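Side-chain contacts in carbohydrate oxidase (Microdochium nivale, PDB 3RJA), which oxidises the C1 hydroxyl of mono-, oligo- and polysaccharides to lactones with FAD as cofactor, passing the electrons to molecular oxygen to give hydrogen peroxide: residues A[48-53]-A[170-175]; A[124-129]-A[293-298]. One frame throughout, in Å; residues are numbered along the deposited sequence.

Interaction 1. Residues A[48-53]-A[170-175]; sequences HIQSAV and GRIVEA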
ATOM      1  N   HIS A  48      22.126 -13.117  -6.491  1.00 12.11           N
ATOM      2  CA  HIS A  48      21.117 -14.175  -6.488  1.00 12.36           C
ATOM      3  C   HIS A  48      19.884 -13.766  -7.302  1.00 13.33           C
ATOM      4  O   HIS A  48      19.370 -14.562  -8.113  1.00 12.73           O
ATOM      5  CB  HIS A  48      20.676 -14.496  -5.064  1.00 12.05           C
ATOM      6  CG  HIS A  48      21.692 -15.254  -4.261  1.00 13.14           C
ATOM      7  ND1 HIS A  48      21.636 -15.325  -2.881  1.00 12.59           N
ATOM      8  CD2 HIS A  48      22.784 -15.974  -4.637  1.00 12.47           C
ATOM      9  CE1 HIS A  48      22.655 -16.054  -2.442  1.00 13.49           C
ATOM     10  NE2 HIS A  48      23.371 -16.450  -3.484  1.00 13.19           N
ATOM     11  N   ILE A  49      19.392 -12.541  -7.049  1.00 12.57           N
ATOM     12  CA  ILE A  49      18.219 -12.010  -7.760  1.00 12.31           C
ATOM     13  C   ILE A  49      18.495 -12.045  -9.267  1.00 12.75           C
ATOM     14  O   ILE A  49      17.671 -12.551 -10.050  1.00 13.28           O
ATOM     15  CB  ILE A  49      17.812 -10.575  -7.271  1.00 11.00           C
ATOM     16  CG1 ILE A  49      17.422 -10.594  -5.760  1.00 10.78           C
ATOM     17  CG2 ILE A  49      16.644 -10.007  -8.142  1.00 11.40           C
ATOM     18  CD1 ILE A  49      17.276  -9.192  -5.111  1.00 10.14           C
ATOM     19  N   GLN A  50      19.667 -11.521  -9.649  1.00 11.95           N
ATOM     20  CA  GLN A  50      20.141 -11.544 -11.025  1.00 12.36           C
ATOM     21  C   GLN A  50      20.192 -12.950 -11.638  1.00 11.43           C
ATOM     22  O   GLN A  50      19.682 -13.184 -12.728  1.00 11.60           O
ATOM     23  CB  GLN A  50      21.536 -10.896 -11.094  1.00 12.92           C
ATOM     24  CG  GLN A  50      22.135 -10.820 -12.503  1.00 13.35           C
ATOM     25  CD  GLN A  50      23.488 -10.121 -12.479  1.00 13.10           C
ATOM     26  OE1 GLN A  50      24.308 -10.374 -11.602  1.00 12.67           O
ATOM     27  NE2 GLN A  50      23.690  -9.202 -13.399  1.00 12.07           N
ATOM     28  N   SER A  51      20.798 -13.889 -10.934  1.00 11.09           N
ATOM     29  CA  SER A  51      20.893 -15.247 -11.429  1.00 11.16           C
ATOM     30  C   SER A  51      19.496 -15.882 -11.586  1.00 11.89           C
ATOM     31  O   SER A  51      19.261 -16.667 -12.528  1.00 11.06           O
ATOM     32  CB  SER A  51      21.722 -16.080 -10.446  1.00 12.32           C
ATOM     33  OG  SER A  51      23.060 -15.585 -10.400  1.00 13.61           O
ATOM     34  N   ALA A  52      18.588 -15.564 -10.654  1.00 10.60           N
ATOM     35  CA  ALA A  52      17.229 -16.096 -10.730  1.00 11.34           C
ATOM     36  C   ALA A  52      16.551 -15.580 -12.007  1.00 11.25           C
ATOM     37  O   ALA A  52      15.928 -16.341 -12.711  1.00 11.29           O
ATOM     38  CB  ALA A  52      16.396 -15.754  -9.454  1.00 10.21           C
ATOM     39  N   VAL A  53      16.704 -14.298 -12.308  1.00 11.62           N
ATOM     40  CA  VAL A  53      16.151 -13.720 -13.537  1.00 11.80           C
ATOM     41  C   VAL A  53      16.782 -14.375 -14.798  1.00 14.02           C
ATOM     42  O   VAL A  53      16.071 -14.665 -15.764  1.00 14.84           O
ATOM     43  CB  VAL A  53      16.234 -12.158 -13.501  1.00 11.70           C
ATOM     44  CG1 VAL A  53      15.924 -11.489 -14.850  1.00 11.27           C
ATOM     45  CG2 VAL A  53      15.301 -11.606 -12.409  1.00 11.27           C
ATOM     46  N   GLY A 170      18.497  -9.292 -17.189  1.00 17.04           N
ATOM     47  CA  GLY A 170      19.557  -9.676 -16.242  1.00 16.57           C
ATOM     48  C   GLY A 170      20.551  -8.582 -15.823  1.00 15.85           C
ATOM     49  O   GLY A 170      21.359  -8.779 -14.901  1.00 15.01           O
ATOM     50  N   ARG A 171      20.525  -7.437 -16.497  1.00 13.67           N
ATOM     51  CA  ARG A 171      21.396  -6.330 -16.097  1.00 14.38           C
ATOM     52  C   ARG A 171      21.001  -5.684 -14.764  1.00 15.48           C
ATOM     53  O   ARG A 171      19.820  -5.621 -14.389  1.00 16.02           O
ATOM     54  CB  ARG A 171      21.451  -5.254 -17.176  1.00 14.33           C
ATOM     55  CG  ARG A 171      22.137  -5.702 -18.452  1.00 14.03           C
ATOM     56  CD  ARG A 171      22.271  -4.553 -19.406  1.00 14.42           C
ATOM     57  NE  ARG A 171      20.973  -4.073 -19.900  1.00 15.30           N
ATOM     58  CZ  ARG A 171      20.560  -2.808 -19.840  1.00 16.25           C
ATOM     59  NH1 ARG A 171      21.324  -1.869 -19.263  1.00 14.90           N
ATOM     60  NH2 ARG A 171      19.372  -2.478 -20.353  1.00 18.08           N
ATOM     61  N   ILE A 172      21.995  -5.213 -14.044  1.00 14.84           N
ATOM     62  CA  ILE A 172      21.739  -4.451 -12.829  1.00 14.10           C
ATOM     63  C   ILE A 172      22.000  -2.986 -13.162  1.00 14.83           C
ATOM     64  O   ILE A 172      23.062  -2.669 -13.697  1.00 14.65           O
ATOM     65  CB  ILE A 172      22.667  -4.907 -11.707  1.00 14.24           C
ATOM     66  CG1 ILE A 172      22.416  -6.399 -11.379  1.00 13.88           C
ATOM     67  CG2 ILE A 172      22.518  -3.962 -10.483  1.00 12.99           C
ATOM     68  CD1 ILE A 172      23.533  -7.064 -10.548  1.00 15.06           C
ATOM     69  N   VAL A 173      21.026  -2.110 -12.891  1.00 14.16           N
ATOM     70  CA  VAL A 173      21.170  -0.682 -13.202  1.00 14.87           C
ATOM     71  C   VAL A 173      20.744   0.186 -12.023  1.00 15.75           C
ATOM     72  O   VAL A 173      19.947  -0.241 -11.173  1.00 14.36           O
ATOM     73  CB  VAL A 173      20.352  -0.246 -14.475  1.00 14.98           C
ATOM     74  CG1 VAL A 173      20.751  -1.058 -15.706  1.00 14.51           C
ATOM     75  CG2 VAL A 173      18.827  -0.296 -14.226  1.00 12.93           C
ATOM     76  N   GLU A 174      21.290   1.394 -11.965  1.00 17.54           N
ATOM     77  CA  GLU A 174      20.848   2.397 -11.009  1.00 18.70           C
ATOM     78  C   GLU A 174      19.809   3.298 -11.682  1.00 18.92           C
ATOM     79  O   GLU A 174      19.864   3.543 -12.896  1.00 16.94           O
ATOM     80  CB  GLU A 174      22.030   3.251 -10.540  1.00 21.96           C
ATOM     81  CG  GLU A 174      23.229   2.475  -9.997  1.00 26.89           C
ATOM     82  CD  GLU A 174      22.897   1.661  -8.757  1.00 30.72           C
ATOM     83  OE1 GLU A 174      22.076   2.117  -7.939  1.00 31.08           O
ATOM     84  OE2 GLU A 174      23.453   0.561  -8.614  1.00 36.94           O
ATOM     85  N   ALA A 175      18.857   3.772 -10.885  1.00 17.76           N
ATOM     86  CA  ALA A 175      17.865   4.733 -11.337  1.00 16.31           C
ATOM     87  C   ALA A 175      17.680   5.820 -10.292  1.00 17.14           C
ATOM     88  O   ALA A 175      17.694   5.554  -9.091  1.00 16.38           O
ATOM     89  CB  ALA A 175      16.530   4.057 -11.666  1.00 16.37           C
TER
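Gln50 and Ile172 cross their side chains at about a right angle, and the glutamine amide then passes on to the backbone of Gly170. With CG anti to the backbone N (chi1 -178°) and the chain extended beyond it, Gln50 leaves its helix as a straight arm that carries NE2 over to the facing turn. There NE2 donates to Gly170 O at 2.8 Å. The N-H...O angle of 161° makes the bond fairly straight, the donor arrives nearly in line with the carbonyl, and the acceptor lies only 6° out of the amide plane; together these features define how the amide is turned about its last torsion. Higher up the arm, Gln50 CG also rests 3.2 Å from Gly170 O. The methyl end of Ile172 lies against the amide group, CD1 standing 3.6 Å from both Gln50 OE1 and Gln50 NE2, so this half of the contact is a methyl on a polar group. Within the FAD-binding domain of this oxidoreductase family, the pairing joins helix 46-58 to the turn that leads into strand 172-176. Gly170 occupies that turn with a positive phi, a conformation in which a CB would press on the preceding carbonyl oxygen. One helical turn after Gln50, Val53 CG1 approaches Gly170 N at 4.1 Å, a loose van der Waals contact. The Val53 side chain, about 10 Å from the bound FAD, also packs on Val166 and Ile196 of the neighbouring strands, while Ile172 touches Thr164.

Interaction 2. Residues A[124-129]-A[293-298]; sequences GRAISH and LNWIES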
ATOM      1  N   GLY A 124      18.020   7.299  14.901  1.00 14.32           N
ATOM      2  CA  GLY A 124      17.138   8.374  15.284  1.00 14.93           C
ATOM      3  C   GLY A 124      16.322   8.947  14.131  1.00 16.64           C
ATOM      4  O   GLY A 124      16.006  10.131  14.151  1.00 17.86           O
ATOM      5  N   ARG A 125      15.967   8.112  13.143  1.00 15.21           N
ATOM      6  CA  ARG A 125      15.362   8.606  11.891  1.00 14.74           C
ATOM      7  C   ARG A 125      14.030   7.914  11.582  1.00 14.94           C
ATOM      8  O   ARG A 125      13.706   6.862  12.174  1.00 12.13           O
ATOM      9  CB  ARG A 125      16.323   8.436  10.704  1.00 15.49           C
ATOM     10  CG  ARG A 125      17.754   9.024  10.868  1.00 15.37           C
ATOM     11  CD  ARG A 125      17.758  10.536  10.941  1.00 16.37           C
ATOM     12  NE  ARG A 125      17.407  11.167   9.666  1.00 17.21           N
ATOM     13  CZ  ARG A 125      17.556  12.467   9.402  1.00 19.26           C
ATOM     14  NH1 ARG A 125      18.076  13.296  10.323  1.00 17.87           N
ATOM     15  NH2 ARG A 125      17.204  12.944   8.206  1.00 18.73           N
ATOM     16  N   ALA A 126      13.261   8.524  10.671  1.00 12.96           N
ATOM     17  CA  ALA A 126      11.927   8.067  10.353  1.00 13.69           C
ATOM     18  C   ALA A 126      11.611   8.277   8.874  1.00 13.99           C
ATOM     19  O   ALA A 126      12.223   9.114   8.210  1.00 14.71           O
ATOM     20  CB  ALA A 126      10.884   8.806  11.216  1.00 13.73           C
ATOM     21  N   ILE A 127      10.667   7.485   8.378  1.00 13.49           N
ATOM     22  CA  ILE A 127      10.065   7.652   7.058  1.00 12.44           C
ATOM     23  C   ILE A 127       8.569   7.523   7.189  1.00 12.42           C
ATOM     24  O   ILE A 127       8.064   6.756   8.022  1.00 11.52           O
ATOM     25  CB  ILE A 127      10.579   6.574   6.054  1.00 12.95           C
ATOM     26  CG1 ILE A 127      12.056   6.818   5.722  1.00 12.42           C
ATOM     27  CG2 ILE A 127       9.732   6.552   4.738  1.00 11.23           C
ATOM     28  CD1 ILE A 127      12.698   5.629   5.105  1.00 13.43           C
ATOM     29  N   SER A 128       7.857   8.283   6.359  1.00 12.68           N
ATOM     30  CA  SER A 128       6.416   8.224   6.317  1.00 12.98           C
ATOM     31  C   SER A 128       5.956   7.010   5.479  1.00 13.14           C
ATOM     32  O   SER A 128       6.127   7.008   4.250  1.00 12.68           O
ATOM     33  CB  SER A 128       5.878   9.537   5.709  1.00 12.61           C
ATOM     34  OG  SER A 128       4.478   9.482   5.516  1.00 10.56           O
ATOM     35  N   HIS A 129       5.368   5.999   6.129  1.00 11.47           N
ATOM     36  CA  HIS A 129       4.886   4.796   5.420  1.00 12.50           C
ATOM     37  C   HIS A 129       3.624   4.245   6.111  1.00 13.07           C
ATOM     38  O   HIS A 129       3.125   4.850   7.070  1.00 12.88           O
ATOM     39  CB  HIS A 129       5.993   3.716   5.311  1.00 12.13           C
ATOM     40  CG  HIS A 129       6.671   3.403   6.617  1.00 12.70           C
ATOM     41  ND1 HIS A 129       6.024   2.771   7.660  1.00 12.57           N
ATOM     42  CD2 HIS A 129       7.940   3.632   7.044  1.00 12.52           C
ATOM     43  CE1 HIS A 129       6.861   2.633   8.676  1.00 12.77           C
ATOM     44  NE2 HIS A 129       8.036   3.135   8.321  1.00 12.56           N
ATOM     45  N   LEU A 293       2.745  10.755  22.349  1.00 19.44           N
ATOM     46  CA  LEU A 293       3.612   9.682  21.845  1.00 19.03           C
ATOM     47  C   LEU A 293       4.863  10.265  21.237  1.00 19.17           C
ATOM     48  O   LEU A 293       4.832  11.379  20.686  1.00 19.03           O
ATOM     49  CB  LEU A 293       2.896   8.875  20.737  1.00 19.59           C
ATOM     50  CG  LEU A 293       1.574   8.156  21.056  1.00 20.21           C
ATOM     51  CD1 LEU A 293       0.806   7.840  19.781  1.00 20.38           C
ATOM     52  CD2 LEU A 293       1.820   6.886  21.853  1.00 17.84           C
ATOM     53  N   ASN A 294       5.957   9.510  21.288  1.00 17.33           N
ATOM     54  CA  ASN A 294       7.054   9.798  20.377  1.00 17.57           C
ATOM     55  C   ASN A 294       6.927   8.927  19.122  1.00 16.95           C
ATOM     56  O   ASN A 294       5.964   8.133  18.993  1.00 15.73           O
ATOM     57  CB  ASN A 294       8.432   9.646  21.063  1.00 18.42           C
ATOM     58  CG  ASN A 294       8.732   8.216  21.457  1.00 21.04           C
ATOM     59  OD1 ASN A 294       8.206   7.259  20.877  1.00 20.01           O
ATOM     60  ND2 ASN A 294       9.585   8.060  22.463  1.00 23.52           N
ATOM     61  N   TRP A 295       7.877   9.094  18.194  1.00 15.87           N
ATOM     62  CA  TRP A 295       7.867   8.348  16.942  1.00 15.70           C
ATOM     63  C   TRP A 295       7.674   6.830  17.114  1.00 16.04           C
ATOM     64  O   TRP A 295       6.699   6.268  16.605  1.00 13.77           O
ATOM     65  CB  TRP A 295       9.151   8.581  16.134  1.00 14.91           C
ATOM     66  CG  TRP A 295       9.103   7.822  14.846  1.00 14.80           C
ATOM     67  CD1 TRP A 295       9.877   6.760  14.493  1.00 14.22           C
ATOM     68  CD2 TRP A 295       8.202   8.053  13.744  1.00 14.71           C
ATOM     69  NE1 TRP A 295       9.530   6.317  13.226  1.00 14.27           N
ATOM     70  CE2 TRP A 295       8.501   7.091  12.749  1.00 14.26           C
ATOM     71  CE3 TRP A 295       7.184   8.983  13.502  1.00 14.00           C
ATOM     72  CZ2 TRP A 295       7.825   7.043  11.513  1.00 15.21           C
ATOM     73  CZ3 TRP A 295       6.512   8.949  12.263  1.00 16.20           C
ATOM     74  CH2 TRP A 295       6.842   7.986  11.277  1.00 13.85           C
ATOM     75  N   ILE A 296       8.610   6.170  17.806  1.00 15.73           N
ATOM     76  CA  ILE A 296       8.567   4.699  17.861  1.00 16.85           C
ATOM     77  C   ILE A 296       7.289   4.205  18.557  1.00 16.67           C
ATOM     78  O   ILE A 296       6.693   3.176  18.190  1.00 16.17           O
ATOM     79  CB  ILE A 296       9.888   4.070  18.443  1.00 18.67           C
ATOM     80  CG1 ILE A 296      10.010   2.589  18.069  1.00 18.82           C
ATOM     81  CG2 ILE A 296      10.004   4.261  19.969  1.00 19.36           C
ATOM     82  CD1 ILE A 296       9.991   2.292  16.553  1.00 17.72           C
ATOM     83  N   GLU A 297       6.853   4.974  19.545  1.00 15.94           N
ATOM     84  CA  GLU A 297       5.604   4.695  20.223  1.00 17.28           C
ATOM     85  C   GLU A 297       4.416   4.796  19.287  1.00 17.30           C
ATOM     86  O   GLU A 297       3.495   3.976  19.385  1.00 18.34           O
ATOM     87  CB  GLU A 297       5.429   5.632  21.415  1.00 19.43           C
ATOM     88  CG  GLU A 297       6.344   5.267  22.596  1.00 19.83           C
ATOM     89  CD  GLU A 297       6.380   6.340  23.679  1.00 22.75           C
ATOM     90  OE1 GLU A 297       5.944   7.501  23.428  1.00 22.00           O
ATOM     91  OE2 GLU A 297       6.875   6.022  24.789  1.00 23.78           O
ATOM     92  N   SER A 298       4.429   5.784  18.374  1.00 14.96           N
ATOM     93  CA  SER A 298       3.328   5.918  17.408  1.00 14.36           C
ATOM     94  C   SER A 298       3.318   4.719  16.458  1.00 13.21           C
ATOM     95  O   SER A 298       2.258   4.208  16.111  1.00 13.88           O
ATOM     96  CB  SER A 298       3.402   7.242  16.616  1.00 13.46           C
ATOM     97  OG  SER A 298       4.472   7.226  15.675  1.00 13.37           O
TER
HETATM   98  O   HOH W   1      11.743   4.882  12.160  1.00 12.29           O
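The Trp295 indole carries Ala126 CB over one face and Ser298 OG over the other, and Ile127 O stands at its edge, near the ring plane. The methyl group makes a CH-pi contact: Ala126 CB is 3.6 Å from the centroid of the five-membered ring and 23° off its normal, displaced toward the rim, where its nearest ring atom is Trp295 CE2 at 3.3 Å. Across the ring, Ser298 OG is 3.8 Å above the plane, likewise near the rim. This hydroxyl donates to Trp295 O at 2.6 Å, in the carbonyl plane and on a lone pair, a bond that helps to hold the hydroxyl over that face. On the six-membered side, Ile127 O approaches Trp295 CZ2 to 3.5 Å. Trp295 NE1 is met by a water, which accepts from it and donates to Arg125 O, each at 2.8 Å, bridging a gap too wide for a direct bond. CG anti to the backbone N (chi1 -179°) directs the indole toward strand 125-126, while Ser298 of its own helix still backs one face. That helix, 295-301, begins with a capping box: Asn294 OD1 accepts from Glu297 N almost in line with its C=O (178°), and Glu297 OE1 accepts from Asn294 N. The contact joins short strand 125-126, in the FAD-binding domain and paired with strand 196-206, to the helix that follows strand 286-293 of the eight-stranded antiparallel sheet. Asn120, Ser149, Pro208 and Leu211 also touch Trp295. Arg125 starts out away from Trp295, and its NE is hydrogen-bonded to Thr204 OG1.

In the fold
From the N terminus the chain passes first through 48-53, on helix 46-58, and then 124-129, where strand 125-126 starts interaction 2. It next reaches 170-175, closing interaction 1 with 116 residues between the segments, and finally 293-298, closing interaction 2 over 163. The two loops therefore cross rather than nest. Both contacts reach the same six-stranded antiparallel sheet, through strands 172-176 and 125-126, yet they do not touch: their centres are 32 Å apart and their nearest atoms about 15 Å. Interaction 1 lies within the FAD-binding domain, whereas interaction 2 connects that domain to the helix following edge strand 286-293 of the eight-stranded sheet.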